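Local coordinates for sensor protein (Pseudomonas syringae pv. tomato, PDB 2R8R) that probably transfers phosphate from ATP to a protein histidine as the membrane sensor kinase KdpD, of which this is the N-terminal region, at residues V9-A14 with L159-L164; Y21-A26 with D119-V124. One frame throughout, in Å; residues are numbered along the deposited sequence.

Contacts 1 and 2 belong to one P-loop NTPase-like core, and their centres lie about 10 Å apart. Contact 1 joins the first strand to strand 158-161, one of the two edge strands. Contact 2 sets the first helix against the strand on the other flank of the first strand. Two probable backbone hydrogen bonds join them: Phe-10 N to Thr-122 O at 2.8 Å, and Gly-12 N to Val-124 O at 3.1 Å. The probable P-loop (Walker A) connects strand 7-12 to helix 19-32. A bound sulfate, probably from the crystallisation liquor, lies about 6 Å from the side chain of Thr-123 in contact 2, and may mark the phosphate pocket.

Contact 1 (V9-A14 with L159-L164); sequences VFLGAA and LVLIDL
Phe-10 and Val-160 stand side by side on one face of the sheet and point the same way. Phe-10 CG lies beside its own backbone N, anti to the carbonyl carbon (chi1 -63°). Ile-162 crosses the phenylalanine obliquely and brings its terminal methyl to the ring edge, near the ring plane, with Ile-162 CD1 4.0 Å from Phe-10 CD1. The opposite face carries Val-9, Leu-11, Leu-159 and Leu-161. Val-9 and Leu-159 run alongside each other, Val-9 CB 4.0 Å from Leu-159 CD1. Leu-11 meets Leu-159 at a slant, branch to branch, with 4.1 Å between their CD2 atoms. Between the two faces the strands run parallel, their short axes 30° apart. Val-160 uses both polar backbone atoms: its N donates to Val-9 O at 2.9 Å, its O accepts from Leu-11 N at 2.8 Å. Ile-162 N donates to Leu-11 O at 2.8 Å, almost straight (178°). Beyond it segment 9-14 leaves toward the probable Walker A loop, and a water bridges the chains, accepting from Ala-13 N at 2.8 Å and donating to Ile-162 O at 2.6 Å. This parallel beta pairing forms one edge of the P-loop NTPase-like alpha/beta core. Strand 119-125 flanks strand 7-12 on its other side. Helix 19-32 packs on the Phe-10 face through Ala-22, Met-23 and Ala-26, while helix 194-209 meets Leu-161 on the other face.

Contact 2 (Y21-A26 with D119-V124); sequences YAMLQA and DVYTTV
Helix 21-26 runs nearly antiparallel to strand 119-124, at 165°, with the two axes 8.8 Å apart at their closest. This is helix-on-sheet packing in a P-loop NTPase-like alpha/beta fold. The helix follows the probable Walker A loop. The strand lies between the P-loop strand 7-12 and strand 87-90, an order that fits the ASCE class of P-loop ATPases. Strand 87-90, with Asp-91 and Glu-92 after it, reads like a Walker B motif. No hydrogen bond joins the two segments, so side chains carry the contact. Tyr-121 and Thr-123 are two residues apart on the strand, and both turn toward the helix. Met-23, modelled as selenomethionine, reaches down between them. Met-23 and Tyr-121 slide past each other in opposite directions, with Met-23 CG 3.8 Å from Tyr-121 CB. The selenium passes on to the strand backbone, SE of Met-23 lying 3.6 Å from Tyr-121 O. The extended chi1 and chi2 carry Met-23 SE to 4.0 Å from Thr-123 CG2, where the two side chains cross at about a right angle. The bend at chi3 (64°) turns the terminal CE toward the same methyl. One turn further along the helix, the methyl of Ala-26 meets the Tyr-121 ring obliquely, with Ala-26 CB 3.5 Å from Tyr-121 CE2. The CD2-CE2 edge of the ring turns to the helix backbone, where Met-23 O and Ala-26 C lie near the ring plane. Strand 87-90 touches the same tyrosine through Leu-87 and Leu-89. Chi1 of Thr-123 (65°) leaves CG2 facing Met-23 and puts OG1 between the backbone N and the carbonyl carbon, hydrogen-bonded to Asp-91 OD1 and Glu-92 N.

Contact 1 (V9-A14 with L159-L164)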
loop_
_atom_site.group_PDB
_atom_site.type_symbol
_atom_site.label_atom_id
_atom_site.label_comp_id
_atom_site.label_asym_id
_atom_site.label_seq_id
_atom_site.Cartn_x
_atom_site.Cartn_y
_atom_site.Cartn_z
ATOM N N VAL A 9 8.876 -1.796 -2.734
ATOM C CA VAL A 9 7.619 -1.099 -2.955
ATOM C C VAL A 9 6.979 -1.644 -4.210
ATOM O O VAL A 9 7.607 -1.639 -5.267
ATOM C CB VAL A 9 7.836 0.425 -3.147
ATOM C CG1 VAL A 9 6.460 1.223 -3.359
ATOM C CG2 VAL A 9 8.688 0.986 -2.000
ATOM N N PHE A 10 5.742 -2.126 -4.080
ATOM C CA PHE A 10 4.881 -2.449 -5.230
ATOM C C PHE A 10 4.084 -1.202 -5.550
ATOM O O PHE A 10 3.189 -0.837 -4.806
ATOM C CB PHE A 10 3.981 -3.620 -4.914
ATOM C CG PHE A 10 4.735 -4.908 -4.649
ATOM C CD1 PHE A 10 4.876 -5.887 -5.662
ATOM C CD2 PHE A 10 5.323 -5.153 -3.398
ATOM C CE1 PHE A 10 5.580 -7.090 -5.398
ATOM C CE2 PHE A 10 6.029 -6.358 -3.137
ATOM C CZ PHE A 10 6.136 -7.325 -4.124
ATOM N N LEU A 11 4.472 -0.535 -6.638
ATOM C CA LEU A 11 3.888 0.727 -7.079
ATOM C C LEU A 11 2.782 0.502 -8.103
ATOM O O LEU A 11 2.945 -0.315 -9.017
ATOM C CB LEU A 11 4.952 1.615 -7.714
ATOM C CG LEU A 11 4.510 2.950 -8.361
ATOM C CD1 LEU A 11 4.001 3.954 -7.279
ATOM C CD2 LEU A 11 5.684 3.540 -9.204
ATOM N N GLY A 12 1.681 1.250 -7.974
ATOM C CA GLY A 12 0.556 1.148 -8.888
ATOM C C GLY A 12 -0.022 2.521 -9.201
ATOM O O GLY A 12 0.222 3.467 -8.458
ATOM N N ALA A 13 -0.810 2.610 -10.292
ATOM C CA ALA A 13 -1.481 3.850 -10.731
ATOM C C ALA A 13 -2.744 4.197 -9.905
ATOM O O ALA A 13 -3.126 5.357 -9.796
ATOM C CB ALA A 13 -1.867 3.736 -12.210
ATOM N N ALA A 14 -3.379 3.176 -9.326
ATOM C CA ALA A 14 -4.685 3.322 -8.720
ATOM C C ALA A 14 -5.026 2.076 -7.942
ATOM O O ALA A 14 -4.391 1.027 -8.126
ATOM C CB ALA A 14 -5.821 3.575 -9.834
ATOM N N LEU A 159 11.913 -1.475 -6.342
ATOM C CA LEU A 159 10.625 -0.962 -6.719
ATOM C C LEU A 159 10.088 -1.790 -7.871
ATOM O O LEU A 159 10.802 -2.015 -8.864
ATOM C CB LEU A 159 10.730 0.526 -7.115
ATOM C CG LEU A 159 9.388 1.212 -7.437
ATOM C CD1 LEU A 159 9.079 2.297 -6.418
ATOM C CD2 LEU A 159 9.418 1.802 -8.818
ATOM N N VAL A 160 8.854 -2.259 -7.755
ATOM C CA VAL A 160 8.205 -2.942 -8.873
ATOM C C VAL A 160 6.911 -2.248 -9.262
ATOM O O VAL A 160 6.070 -1.954 -8.399
ATOM C CB VAL A 160 8.030 -4.493 -8.612
ATOM C CG1 VAL A 160 7.272 -4.765 -7.385
ATOM C CG2 VAL A 160 7.389 -5.179 -9.786
ATOM N N LEU A 161 6.774 -1.943 -10.558
ATOM C CA LEU A 161 5.508 -1.434 -11.132
ATOM C C LEU A 161 4.507 -2.539 -11.420
ATOM O O LEU A 161 4.811 -3.494 -12.133
ATOM C CB LEU A 161 5.786 -0.637 -12.428
ATOM C CG LEU A 161 4.611 0.078 -13.111
ATOM C CD1 LEU A 161 3.979 1.092 -12.161
ATOM C CD2 LEU A 161 5.097 0.718 -14.475
ATOM N N ILE A 162 3.324 -2.423 -10.807
ATOM C CA ILE A 162 2.203 -3.320 -11.039
ATOM C C ILE A 162 1.268 -2.514 -11.949
ATOM O O ILE A 162 0.734 -1.477 -11.564
ATOM C CB ILE A 162 1.514 -3.767 -9.731
ATOM C CG1 ILE A 162 2.557 -4.372 -8.773
ATOM C CG2 ILE A 162 0.296 -4.690 -9.998
ATOM C CD1 ILE A 162 3.192 -5.612 -9.259
ATOM N N ASP A 163 1.135 -2.990 -13.181
ATOM C CA ASP A 163 0.488 -2.247 -14.244
ATOM C C ASP A 163 -0.829 -2.951 -14.625
ATOM O O ASP A 163 -0.957 -4.161 -14.505
ATOM C CB ASP A 163 1.455 -2.154 -15.427
ATOM C CG ASP A 163 0.913 -1.376 -16.592
ATOM O OD1 ASP A 163 0.344 -0.276 -16.407
ATOM O OD2 ASP A 163 1.130 -1.840 -17.720
ATOM N N LEU A 164 -1.797 -2.171 -15.059
ATOM C CA LEU A 164 -3.066 -2.676 -15.535
ATOM C C LEU A 164 -3.653 -1.632 -16.477
ATOM O O LEU A 164 -3.681 -0.464 -16.133
ATOM C CB LEU A 164 -3.997 -2.953 -14.344
ATOM C CG LEU A 164 -5.238 -3.795 -14.666
ATOM C CD1 LEU A 164 -4.868 -5.302 -14.815
ATOM C CD2 LEU A 164 -6.350 -3.565 -13.682
HETATM O O HOH W 1 -0.581 0.665 -12.319
#

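Contact 2 (Y21-A26 with D119-V124)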
loop_
_atom_site.group_PDB
_atom_site.type_symbol
_atom_site.label_atom_id
_atom_site.label_comp_id
_atom_site.label_asym_id
_atom_site.label_seq_id
_atom_site.Cartn_x
_atom_site.Cartn_y
_atom_site.Cartn_z
ATOM N N TYR A 21 -2.191 -8.260 -4.131
ATOM C CA TYR A 21 -2.044 -9.616 -4.623
ATOM C C TYR A 21 -0.576 -9.914 -5.022
ATOM O O TYR A 21 -0.038 -10.967 -4.660
ATOM C CB TYR A 21 -2.985 -9.835 -5.812
ATOM C CG TYR A 21 -3.032 -11.279 -6.282
ATOM C CD1 TYR A 21 -3.904 -12.170 -5.683
ATOM C CD2 TYR A 21 -2.233 -11.746 -7.320
ATOM C CE1 TYR A 21 -3.991 -13.475 -6.070
ATOM C CE2 TYR A 21 -2.316 -13.088 -7.725
ATOM C CZ TYR A 21 -3.204 -13.938 -7.071
ATOM O OH TYR A 21 -3.366 -15.278 -7.396
ATOM N N ALA A 22 0.048 -9.003 -5.771
ATOM C CA ALA A 22 1.453 -9.136 -6.164
ATOM C C ALA A 22 2.382 -9.244 -4.947
ATOM O O ALA A 22 3.242 -10.124 -4.891
ATOM C CB ALA A 22 1.896 -8.000 -7.090
HETATM N N MSE A 23 2.173 -8.376 -3.967
HETATM C CA MSE A 23 2.896 -8.452 -2.730
HETATM C C MSE A 23 2.734 -9.810 -1.999
HETATM O O MSE A 23 3.724 -10.333 -1.441
HETATM C CB MSE A 23 2.517 -7.293 -1.804
HETATM C CG MSE A 23 3.227 -7.386 -0.443
HETATM SE SE MSE A 23 2.796 -5.989 0.832
HETATM C CE MSE A 23 0.880 -6.367 1.081
ATOM N N LEU A 24 1.506 -10.352 -1.981
ATOM C CA LEU A 24 1.248 -11.574 -1.258
ATOM C C LEU A 24 1.844 -12.785 -1.965
ATOM O O LEU A 24 2.351 -13.687 -1.279
ATOM C CB LEU A 24 -0.250 -11.758 -0.985
ATOM C CG LEU A 24 -0.900 -10.749 -0.010
ATOM C CD1 LEU A 24 -2.358 -11.144 0.196
ATOM C CD2 LEU A 24 -0.166 -10.680 1.321
ATOM N N GLN A 25 1.829 -12.780 -3.318
ATOM C CA GLN A 25 2.530 -13.811 -4.110
ATOM C C GLN A 25 4.037 -13.743 -3.937
ATOM O O GLN A 25 4.699 -14.772 -3.864
ATOM C CB GLN A 25 2.213 -13.707 -5.609
ATOM C CG GLN A 25 0.802 -14.131 -6.034
ATOM C CD GLN A 25 0.555 -15.648 -5.891
ATOM O OE1 GLN A 25 1.357 -16.379 -5.290
ATOM N NE2 GLN A 25 -0.547 -16.116 -6.456
ATOM N N ALA A 26 4.598 -12.544 -3.865
ATOM C CA ALA A 26 6.033 -12.402 -3.613
ATOM C C ALA A 26 6.358 -12.979 -2.243
ATOM O O ALA A 26 7.379 -13.636 -2.047
ATOM C CB ALA A 26 6.469 -10.949 -3.712
ATOM N N ASP A 119 13.193 -6.851 6.884
ATOM C CA ASP A 119 12.790 -6.526 5.514
ATOM C C ASP A 119 11.314 -6.164 5.481
ATOM O O ASP A 119 10.511 -6.696 6.258
ATOM C CB ASP A 119 13.050 -7.719 4.567
ATOM C CG ASP A 119 14.533 -8.063 4.435
ATOM O OD1 ASP A 119 15.393 -7.150 4.419
ATOM O OD2 ASP A 119 14.833 -9.264 4.329
ATOM N N VAL A 120 10.964 -5.253 4.577
ATOM C CA VAL A 120 9.599 -4.834 4.393
ATOM C C VAL A 120 9.160 -4.837 2.931
ATOM O O VAL A 120 9.869 -4.335 2.051
ATOM C CB VAL A 120 9.312 -3.438 5.027
ATOM C CG1 VAL A 120 7.861 -3.056 4.738
ATOM C CG2 VAL A 120 9.583 -3.429 6.570
ATOM N N TYR A 121 7.985 -5.421 2.681
ATOM C CA TYR A 121 7.267 -5.263 1.389
ATOM C C TYR A 121 6.107 -4.312 1.653
ATOM O O TYR A 121 5.461 -4.391 2.695
ATOM C CB TYR A 121 6.686 -6.595 0.878
ATOM C CG TYR A 121 7.662 -7.624 0.301
ATOM C CD1 TYR A 121 9.029 -7.442 0.332
ATOM C CD2 TYR A 121 7.173 -8.823 -0.260
ATOM C CE1 TYR A 121 9.908 -8.410 -0.180
ATOM C CE2 TYR A 121 8.039 -9.779 -0.784
ATOM C CZ TYR A 121 9.409 -9.558 -0.747
ATOM O OH TYR A 121 10.252 -10.509 -1.287
ATOM N N THR A 122 5.869 -3.397 0.721
ATOM C CA THR A 122 4.803 -2.403 0.872
ATOM C C THR A 122 4.165 -2.083 -0.467
ATOM O O THR A 122 4.706 -2.400 -1.511
ATOM C CB THR A 122 5.319 -1.083 1.604
ATOM O OG1 THR A 122 4.198 -0.314 2.060
ATOM C CG2 THR A 122 6.205 -0.208 0.698
ATOM N N THR A 123 2.990 -1.477 -0.418
ATOM C CA THR A 123 2.267 -1.043 -1.617
ATOM C C THR A 123 1.984 0.451 -1.520
ATOM O O THR A 123 1.806 0.990 -0.426
ATOM C CB THR A 123 0.961 -1.789 -1.740
ATOM O OG1 THR A 123 0.144 -1.424 -0.634
ATOM C CG2 THR A 123 1.207 -3.317 -1.717
ATOM N N VAL A 124 1.969 1.127 -2.664
ATOM C CA VAL A 124 1.553 2.494 -2.713
ATOM C C VAL A 124 1.015 2.824 -4.105
ATOM O O VAL A 124 1.544 2.331 -5.111
ATOM C CB VAL A 124 2.716 3.429 -2.352
ATOM C CG1 VAL A 124 3.757 3.539 -3.525
ATOM C CG2 VAL A 124 2.183 4.813 -1.886
#